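Local coordinates for protein nudix Hydrolase, RenU (Mycolicibacterium smegmatis, PDB 6UUF) that probably hydrolyses nucleoside diphosphate-linked substrates such as NADH, as a magnesium-dependent member of the Nudix hydrolase family, at residues Leu27-Met32 with Ile111-Glu116; Ala45-Gln50 with Asn123-Glu128. The protein carries 3 engineered substitutions. All blocks are in the same frame, centred on the assembly; numbering follows the deposited sequence.

Interaction 1 of 2, residues Leu27-Met32 with Ile111-Glu116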
ATOM      1  N   LEU A  27       0.224  -1.724  -3.740  1.00 29.61           N
ATOM      2  CA  LEU A  27      -1.013  -2.268  -4.317  1.00 31.77           C
ATOM      3  C   LEU A  27      -0.624  -3.303  -5.336  1.00 30.25           C
ATOM      4  O   LEU A  27      -0.369  -2.986  -6.504  1.00 29.53           O
ATOM      5  CB  LEU A  27      -1.828  -1.145  -4.963  1.00 34.02           C
ATOM      6  CG  LEU A  27      -3.133  -1.497  -5.661  1.00 37.56           C
ATOM      7  CD1 LEU A  27      -3.971  -2.309  -4.711  1.00 40.87           C
ATOM      8  CD2 LEU A  27      -3.907  -0.215  -6.012  1.00 40.94           C
ATOM      9  N   LEU A  28      -0.522  -4.539  -4.880  1.00 29.76           N
ATOM     10  CA  LEU A  28      -0.089  -5.649  -5.707  1.00 28.55           C
ATOM     11  C   LEU A  28      -1.311  -6.345  -6.337  1.00 29.74           C
ATOM     12  O   LEU A  28      -2.190  -6.794  -5.611  1.00 30.81           O
ATOM     13  CB  LEU A  28       0.673  -6.659  -4.877  1.00 29.04           C
ATOM     14  CG  LEU A  28       1.211  -7.863  -5.661  1.00 30.36           C
ATOM     15  CD1 LEU A  28       2.120  -7.469  -6.845  1.00 33.11           C
ATOM     16  CD2 LEU A  28       1.983  -8.722  -4.684  1.00 29.78           C
ATOM     17  N   ARG A  29      -1.325  -6.449  -7.667  1.00 28.60           N
ATOM     18  CA  ARG A  29      -2.421  -7.047  -8.433  1.00 31.33           C
ATOM     19  C   ARG A  29      -2.050  -8.404  -8.938  1.00 30.61           C
ATOM     20  O   ARG A  29      -0.888  -8.627  -9.299  1.00 36.15           O
ATOM     21  CB  ARG A  29      -2.828  -6.179  -9.607  1.00 31.34           C
ATOM     22  CG  ARG A  29      -3.087  -4.719  -9.223  1.00 33.86           C
ATOM     23  CD  ARG A  29      -3.459  -3.891 -10.453  1.00 37.73           C
ATOM     24  NE  ARG A  29      -2.406  -3.875 -11.488  1.00 36.24           N
ATOM     25  CZ  ARG A  29      -2.553  -3.319 -12.688  1.00 35.05           C
ATOM     26  NH1 ARG A  29      -3.712  -2.746 -13.056  1.00 34.85           N
ATOM     27  NH2 ARG A  29      -1.541  -3.358 -13.539  1.00 35.34           N
ATOM     28  N   ALA A  30      -3.022  -9.316  -8.941  1.00 31.83           N
ATOM     29  CA  ALA A  30      -2.845 -10.642  -9.566  1.00 35.19           C
ATOM     30  C   ALA A  30      -4.091 -11.138 -10.289  1.00 35.02           C
ATOM     31  O   ALA A  30      -5.199 -10.905  -9.842  1.00 34.71           O
ATOM     32  CB  ALA A  30      -2.365 -11.695  -8.570  1.00 33.63           C
ATOM     33  N   PRO A  31      -3.896 -11.821 -11.426  1.00 41.79           N
ATOM     34  CA  PRO A  31      -5.053 -12.351 -12.146  1.00 49.82           C
ATOM     35  C   PRO A  31      -5.572 -13.582 -11.443  1.00 47.78           C
ATOM     36  O   PRO A  31      -4.781 -14.363 -10.897  1.00 45.83           O
ATOM     37  CB  PRO A  31      -4.479 -12.724 -13.512  1.00 46.56           C
ATOM     38  CG  PRO A  31      -2.998 -12.794 -13.334  1.00 47.88           C
ATOM     39  CD  PRO A  31      -2.629 -12.344 -11.968  1.00 46.68           C
ATOM     40  N   MET A  32      -6.877 -13.751 -11.439  1.00 56.46           N
ATOM     41  CA  MET A  32      -7.451 -15.004 -10.939  1.00 68.58           C
ATOM     42  C   MET A  32      -7.561 -16.035 -12.076  1.00 70.88           C
ATOM     43  O   MET A  32      -7.566 -15.642 -13.254  1.00 77.27           O
ATOM     44  CB  MET A  32      -8.801 -14.701 -10.312  1.00 66.87           C
ATOM     45  CG  MET A  32      -8.697 -13.831  -9.076  1.00 67.01           C
ATOM     46  SD  MET A  32      -7.631 -14.637  -7.874  1.00 61.41           S
ATOM     47  CE  MET A  32      -8.488 -14.417  -6.322  1.00 68.53           C
ATOM     48  N   ILE A 111       1.727   0.724  -7.419  1.00 26.51           N
ATOM     49  CA  ILE A 111       0.980  -0.334  -8.100  1.00 26.73           C
ATOM     50  C   ILE A 111       1.953  -1.361  -8.686  1.00 27.95           C
ATOM     51  O   ILE A 111       2.880  -1.005  -9.396  1.00 30.38           O
ATOM     52  CB  ILE A 111       0.119   0.278  -9.236  1.00 26.37           C
ATOM     53  CG1 ILE A 111      -0.797   1.386  -8.640  1.00 28.51           C
ATOM     54  CG2 ILE A 111      -0.638  -0.811  -9.967  1.00 26.65           C
ATOM     55  CD1 ILE A 111      -1.768   2.035  -9.603  1.00 29.35           C
ATOM     56  N   ALA A 112       1.729  -2.628  -8.434  1.00 29.08           N
ATOM     57  CA  ALA A 112       2.594  -3.660  -8.992  1.00 31.89           C
ATOM     58  C   ALA A 112       1.761  -4.863  -9.369  1.00 31.91           C
ATOM     59  O   ALA A 112       0.630  -5.005  -8.868  1.00 32.13           O
ATOM     60  CB  ALA A 112       3.679  -4.063  -8.010  1.00 29.60           C
ATOM     61  N   ASP A 113       2.319  -5.696 -10.259  1.00 30.11           N
ATOM     62  CA  ASP A 113       1.705  -6.944 -10.723  1.00 31.14           C
ATOM     63  C   ASP A 113       2.513  -8.213 -10.364  1.00 32.42           C
ATOM     64  O   ASP A 113       3.735  -8.228 -10.378  1.00 30.09           O
ATOM     65  CB  ASP A 113       1.598  -6.933 -12.220  1.00 33.50           C
ATOM     66  CG  ASP A 113       0.727  -5.811 -12.751  1.00 37.60           C
ATOM     67  OD1 ASP A 113      -0.003  -5.142 -12.006  1.00 40.99           O
ATOM     68  OD2 ASP A 113       0.797  -5.590 -13.964  1.00 44.63           O
ATOM     69  N   ALA A 114       1.799  -9.275 -10.037  1.00 33.12           N
ATOM     70  CA  ALA A 114       2.366 -10.621  -9.981  1.00 34.37           C
ATOM     71  C   ALA A 114       1.658 -11.496 -11.034  1.00 37.30           C
ATOM     72  O   ALA A 114       0.524 -11.190 -11.485  1.00 36.96           O
ATOM     73  CB  ALA A 114       2.139 -11.206  -8.612  1.00 33.16           C
ATOM     74  N   ALA A 115       2.315 -12.597 -11.401  1.00 41.69           N
ATOM     75  CA  ALA A 115       1.789 -13.522 -12.419  1.00 43.24           C
ATOM     76  C   ALA A 115       0.548 -14.310 -11.937  1.00 45.55           C
ATOM     77  O   ALA A 115      -0.264 -14.729 -12.749  1.00 48.43           O
ATOM     78  CB  ALA A 115       2.895 -14.469 -12.881  1.00 45.69           C
ATOM     79  N   GLU A 116       0.390 -14.465 -10.623  1.00 44.24           N
ATOM     80  CA  GLU A 116      -0.682 -15.270 -10.038  1.00 46.05           C
ATOM     81  C   GLU A 116      -0.810 -14.850  -8.576  1.00 46.99           C
ATOM     82  O   GLU A 116       0.040 -14.119  -8.075  1.00 44.65           O
ATOM     83  CB  GLU A 116      -0.344 -16.754 -10.131  1.00 46.04           C
ATOM     84  CG  GLU A 116       1.062 -17.094  -9.672  1.00 53.06           C
ATOM     85  CD  GLU A 116       1.233 -18.565  -9.412  1.00 57.17           C
ATOM     86  OE1 GLU A 116       1.773 -19.271 -10.276  1.00 56.44           O
ATOM     87  OE2 GLU A 116       0.798 -19.018  -8.345  1.00 70.68           O
TER

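Interaction 2 of 2, residues Ala45-Gln50 with Asn123-Glu128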
ATOM      1  N   ALA A  45      -3.624  -5.668  12.555  1.00 61.77           N
ATOM      2  CA  ALA A  45      -3.789  -6.189  13.932  1.00 71.17           C
ATOM      3  C   ALA A  45      -4.260  -5.036  14.842  1.00 65.83           C
ATOM      4  O   ALA A  45      -3.690  -3.963  14.738  1.00 66.95           O
ATOM      5  CB  ALA A  45      -2.472  -6.778  14.438  1.00 69.58           C
ATOM      6  N   PRO A  46      -5.316  -5.228  15.679  1.00 71.66           N
ATOM      7  CA  PRO A  46      -5.783  -4.214  16.684  1.00 78.39           C
ATOM      8  C   PRO A  46      -4.734  -3.376  17.453  1.00 70.92           C
ATOM      9  O   PRO A  46      -4.957  -2.169  17.655  1.00 57.40           O
ATOM     10  CB  PRO A  46      -6.635  -5.057  17.643  1.00 76.75           C
ATOM     11  CG  PRO A  46      -7.302  -6.018  16.687  1.00 82.67           C
ATOM     12  CD  PRO A  46      -6.311  -6.317  15.569  1.00 75.84           C
ATOM     13  N   TRP A  47      -3.601  -3.998  17.832  1.00 73.24           N
ATOM     14  CA  TRP A  47      -2.485  -3.254  18.453  1.00 70.29           C
ATOM     15  C   TRP A  47      -1.746  -2.260  17.552  1.00 70.35           C
ATOM     16  O   TRP A  47      -1.008  -1.445  18.079  1.00 65.23           O
ATOM     17  CB  TRP A  47      -1.456  -4.172  19.144  1.00 69.10           C
ATOM     18  CG  TRP A  47      -0.800  -5.256  18.323  1.00 63.45           C
ATOM     19  CD1 TRP A  47      -1.085  -6.588  18.383  1.00 61.57           C
ATOM     20  CD2 TRP A  47       0.287  -5.120  17.378  1.00 56.06           C
ATOM     21  NE1 TRP A  47      -0.276  -7.288  17.523  1.00 58.90           N
ATOM     22  CE2 TRP A  47       0.576  -6.421  16.889  1.00 56.63           C
ATOM     23  CE3 TRP A  47       1.026  -4.032  16.884  1.00 53.39           C
ATOM     24  CZ2 TRP A  47       1.584  -6.676  15.919  1.00 53.30           C
ATOM     25  CZ3 TRP A  47       2.043  -4.280  15.904  1.00 58.50           C
ATOM     26  CH2 TRP A  47       2.310  -5.605  15.449  1.00 55.18           C
ATOM     27  N   SER A  48      -1.901  -2.351  16.219  1.00 67.40           N
ATOM     28  CA  SER A  48      -1.273  -1.407  15.268  1.00 65.46           C
ATOM     29  C   SER A  48      -2.220  -0.257  14.884  1.00 64.65           C
ATOM     30  O   SER A  48      -3.443  -0.281  15.210  1.00 49.21           O
ATOM     31  CB  SER A  48      -0.763  -2.133  14.000  1.00 63.72           C
ATOM     32  OG  SER A  48      -1.819  -2.500  13.108  1.00 63.28           O
ATOM     33  N   HIS A  49      -1.633   0.733  14.197  1.00 62.18           N
ATOM     34  CA  HIS A  49      -2.347   1.940  13.705  1.00 69.23           C
ATOM     35  C   HIS A  49      -3.549   1.545  12.844  1.00 71.92           C
ATOM     36  O   HIS A  49      -3.409   0.931  11.770  1.00 65.15           O
ATOM     37  CB  HIS A  49      -1.394   2.883  12.919  1.00 75.28           C
ATOM     38  CG  HIS A  49      -1.984   4.224  12.580  1.00 78.17           C
ATOM     39  ND1 HIS A  49      -2.628   4.476  11.384  1.00 74.39           N
ATOM     40  CD2 HIS A  49      -1.995   5.395  13.268  1.00 79.58           C
ATOM     41  CE1 HIS A  49      -3.033   5.735  11.363  1.00 80.13           C
ATOM     42  NE2 HIS A  49      -2.669   6.311  12.497  1.00 80.19           N
ATOM     43  N   GLN A  50      -4.735   1.884  13.344  1.00 74.17           N
ATOM     44  CA  GLN A  50      -5.985   1.590  12.676  1.00 79.13           C
ATOM     45  C   GLN A  50      -6.191   0.057  12.552  1.00 78.19           C
ATOM     46  O   GLN A  50      -6.619  -0.452  11.511  1.00 69.10           O
ATOM     47  CB  GLN A  50      -6.018   2.322  11.321  1.00 79.69           C
ATOM     48  CG  GLN A  50      -7.340   2.992  11.012  1.00 83.91           C
ATOM     49  CD  GLN A  50      -7.494   4.322  11.710  1.00 78.61           C
ATOM     50  OE1 GLN A  50      -6.994   5.345  11.239  1.00 81.57           O
ATOM     51  NE2 GLN A  50      -8.195   4.319  12.829  1.00 75.60           N
ATOM     52  N   ASN A 123       3.701 -11.707   8.994  1.00 72.43           N
ATOM     53  CA  ASN A 123       4.613 -11.286  10.034  1.00 75.79           C
ATOM     54  C   ASN A 123       4.255  -9.834  10.401  1.00 78.66           C
ATOM     55  O   ASN A 123       3.375  -9.240   9.768  1.00 66.29           O
ATOM     56  CB  ASN A 123       6.048 -11.391   9.510  1.00 79.74           C
ATOM     57  CG  ASN A 123       7.070 -11.603  10.615  1.00 88.66           C
ATOM     58  OD1 ASN A 123       6.719 -11.790  11.789  1.00 87.68           O
ATOM     59  ND2 ASN A 123       8.350 -11.570  10.246  1.00 92.46           N
ATOM     60  N   ARG A 124       4.902  -9.266  11.422  1.00 80.22           N
ATOM     61  CA  ARG A 124       4.672  -7.868  11.797  1.00 85.30           C
ATOM     62  C   ARG A 124       3.179  -7.646  12.174  1.00 80.92           C
ATOM     63  O   ARG A 124       2.634  -8.447  12.955  1.00 71.52           O
ATOM     64  CB  ARG A 124       5.181  -6.923  10.683  1.00 94.33           C
ATOM     65  CG  ARG A 124       6.695  -6.965  10.454  1.00 98.94           C
ATOM     66  CD  ARG A 124       7.392  -5.846  11.216  1.00102.73           C
ATOM     67  NE  ARG A 124       8.818  -5.736  10.909  1.00108.80           N
ATOM     68  CZ  ARG A 124       9.610  -4.727  11.291  1.00113.23           C
ATOM     69  NH1 ARG A 124       9.138  -3.705  12.009  1.00115.01           N
ATOM     70  NH2 ARG A 124      10.897  -4.734  10.946  1.00107.42           N
ATOM     71  N   GLU A 125       2.509  -6.636  11.594  1.00 74.36           N
ATOM     72  CA  GLU A 125       1.090  -6.340  11.920  1.00 78.04           C
ATOM     73  C   GLU A 125       0.080  -7.109  11.025  1.00 79.37           C
ATOM     74  O   GLU A 125      -1.136  -6.825  11.048  1.00 70.14           O
ATOM     75  CB  GLU A 125       0.751  -4.817  11.955  1.00 71.67           C
ATOM     76  CG  GLU A 125       1.800  -3.830  11.487  1.00 74.29           C
ATOM     77  CD  GLU A 125       1.850  -3.675   9.983  1.00 70.17           C
ATOM     78  OE1 GLU A 125       2.748  -4.283   9.357  1.00 62.81           O
ATOM     79  OE2 GLU A 125       0.997  -2.929   9.450  1.00 71.08           O
ATOM     80  N   SER A 126       0.581  -8.079  10.249  1.00 75.93           N
ATOM     81  CA  SER A 126      -0.263  -8.893   9.376  1.00 73.43           C
ATOM     82  C   SER A 126      -1.022  -9.878  10.242  1.00 69.50           C
ATOM     83  O   SER A 126      -0.486 -10.927  10.653  1.00 66.83           O
ATOM     84  CB  SER A 126       0.568  -9.606   8.301  1.00 71.44           C
ATOM     85  OG  SER A 126       1.294  -8.647   7.539  1.00 64.01           O
ATOM     86  N   ALA A 127      -2.239  -9.460  10.582  1.00 59.30           N
ATOM     87  CA  ALA A 127      -3.190 -10.314  11.271  1.00 69.40           C
ATOM     88  C   ALA A 127      -3.697 -11.321  10.246  1.00 66.73           C
ATOM     89  O   ALA A 127      -3.829 -12.516  10.535  1.00 69.88           O
ATOM     90  CB  ALA A 127      -4.347  -9.496  11.840  1.00 70.47           C
ATOM     91  N   GLU A 128      -3.974 -10.805   9.052  1.00 53.17           N
ATOM     92  CA  GLU A 128      -4.204 -11.615   7.882  1.00 50.84           C
ATOM     93  C   GLU A 128      -3.752 -10.801   6.636  1.00 38.19           C
ATOM     94  O   GLU A 128      -3.660  -9.556   6.638  1.00 36.55           O
ATOM     95  CB  GLU A 128      -5.696 -12.049   7.820  1.00 57.58           C
ATOM     96  CG  GLU A 128      -6.010 -13.204   6.856  1.00 61.91           C
ATOM     97  CD  GLU A 128      -7.480 -13.284   6.433  1.00 63.58           C
ATOM     98  OE1 GLU A 128      -8.371 -12.842   7.192  1.00 60.60           O
ATOM     99  OE2 GLU A 128      -7.748 -13.806   5.327  1.00 62.34           O
TER

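Interaction 1 of 2, residues Leu27-Met32 with Ile111-Glu116
Arg29 and Asp113 lie side by side on one face of the mixed sheet of the Nudix fold, paired on the neighbouring parallel strands 23-31 and 104-113. Three backbone hydrogen bonds join the strands: Ala112 N to Leu27 O, Arg29 N to Ala112 O (2.7 Å) and Ala114 N to Arg29 O. The tight part lies around the salt bridge. The Arg29 chain bends at chi3 (-60°), which turns NE to the carboxylate, and Arg29 NE and NH2 both reach Asp113 OD1 at 2.8 Å, side-on, with the two planes 30° apart. Ile111 CG2 lies over one face of the guanidinium, toward its rim, 3.9 Å from Arg29 NE. Arg29 NH1 turns to the carbonyl of Ile160, and Asp113 OD2 binds Arg89; this second arginine probably helps stabilise the ionised carboxylate. On the other face, Leu28 CD1 packs on Ala112 CB at 3.9 Å, and Leu28 also touches Trp131 of strand 126-133.

Past the Ala114 N to Arg29 O bond the contact is looser, and Ala115 and Glu116, both exposed, start their side chains away from the first strand. There Ala30 CB lies 3.5 Å from Glu116 O, and Pro31 CG 3.4 Å from Ala115 O.

Interaction 2 of 2, residues Ala45-Gln50 with Asn123-Glu128
Ala45 and Glu125 join two turns at the surface of the Nudix domain: a type I beta turn from Ala45 to Ser48, just after strand 37-44, and a type II' turn from Asn123 to Ser126, leading into strand 126-133. A single hydrogen bond crosses between them, Ala45 N to Glu125 O at 3.1 Å. Beside it Ala45 CB lies 4.2 Å from Ala127 CB, a small apolar touch where segment 123-128 turns a corner at Ala127.

Trp47 reaches across from the first turn. Its six-membered ring brings Trp47 CZ2 to 3.6 Å from Arg124 O, which lies near the ring plane at the edge, while Trp47 CH2 comes 3.8 Å from Glu125 CA. The indole and the Glu125 side chain cross at about a right angle. Ser48 supplies the remaining contact: Ser48 OG is 3.6 Å from Glu125 CB, and its own CB packs against the same methylene.

One shell further out, the first turn braces itself. Ala45 CB covers one face of the Trp47 indole, 3.8 Å above its plane and offset toward the rim. Ala45 O accepts from both Ser48 N and Ser48 OG; with OG set between the backbone N and the carbonyl carbon (chi1 75°), the Ser48 hydroxyl bonds back to Ala45 O at 2.9 Å, in the carbonyl plane. An alanine at Ser48 would probably leave Ala45 O with the backbone N-H as its one remaining donor within the turn and open a small gap beside Glu125 CB.

On the other turn, the Glu125 carboxylate has weak partners in strand 37-44, Gln42 through OE1 and Arg44 through OE2. Ser126 OG is hydrogen-bonded to Gln42 NE2 and to Ala78 O.

Both contacts belong to one Nudix domain and reach the same mixed sheet, yet they do not touch: their centres are 22 Å apart and their nearest atoms about 12 Å. Along the chain the segments alternate, 27-32, 45-50, 111-116 and then 123-128, so the two connections cross. Strand 23-31, which carries half of interaction 1, pairs antiparallel with strand 37-44, whose following loop supplies half of interaction 2. The other halves lie on or beside strands 104-113 and 126-133, consecutive in sequence. Interaction 1 is buried strand pairing, whereas interaction 2 ties surface turns together; strand 37-44, also antiparallel to strand 126-133, connects the two, and both bring early and late parts of the domain together.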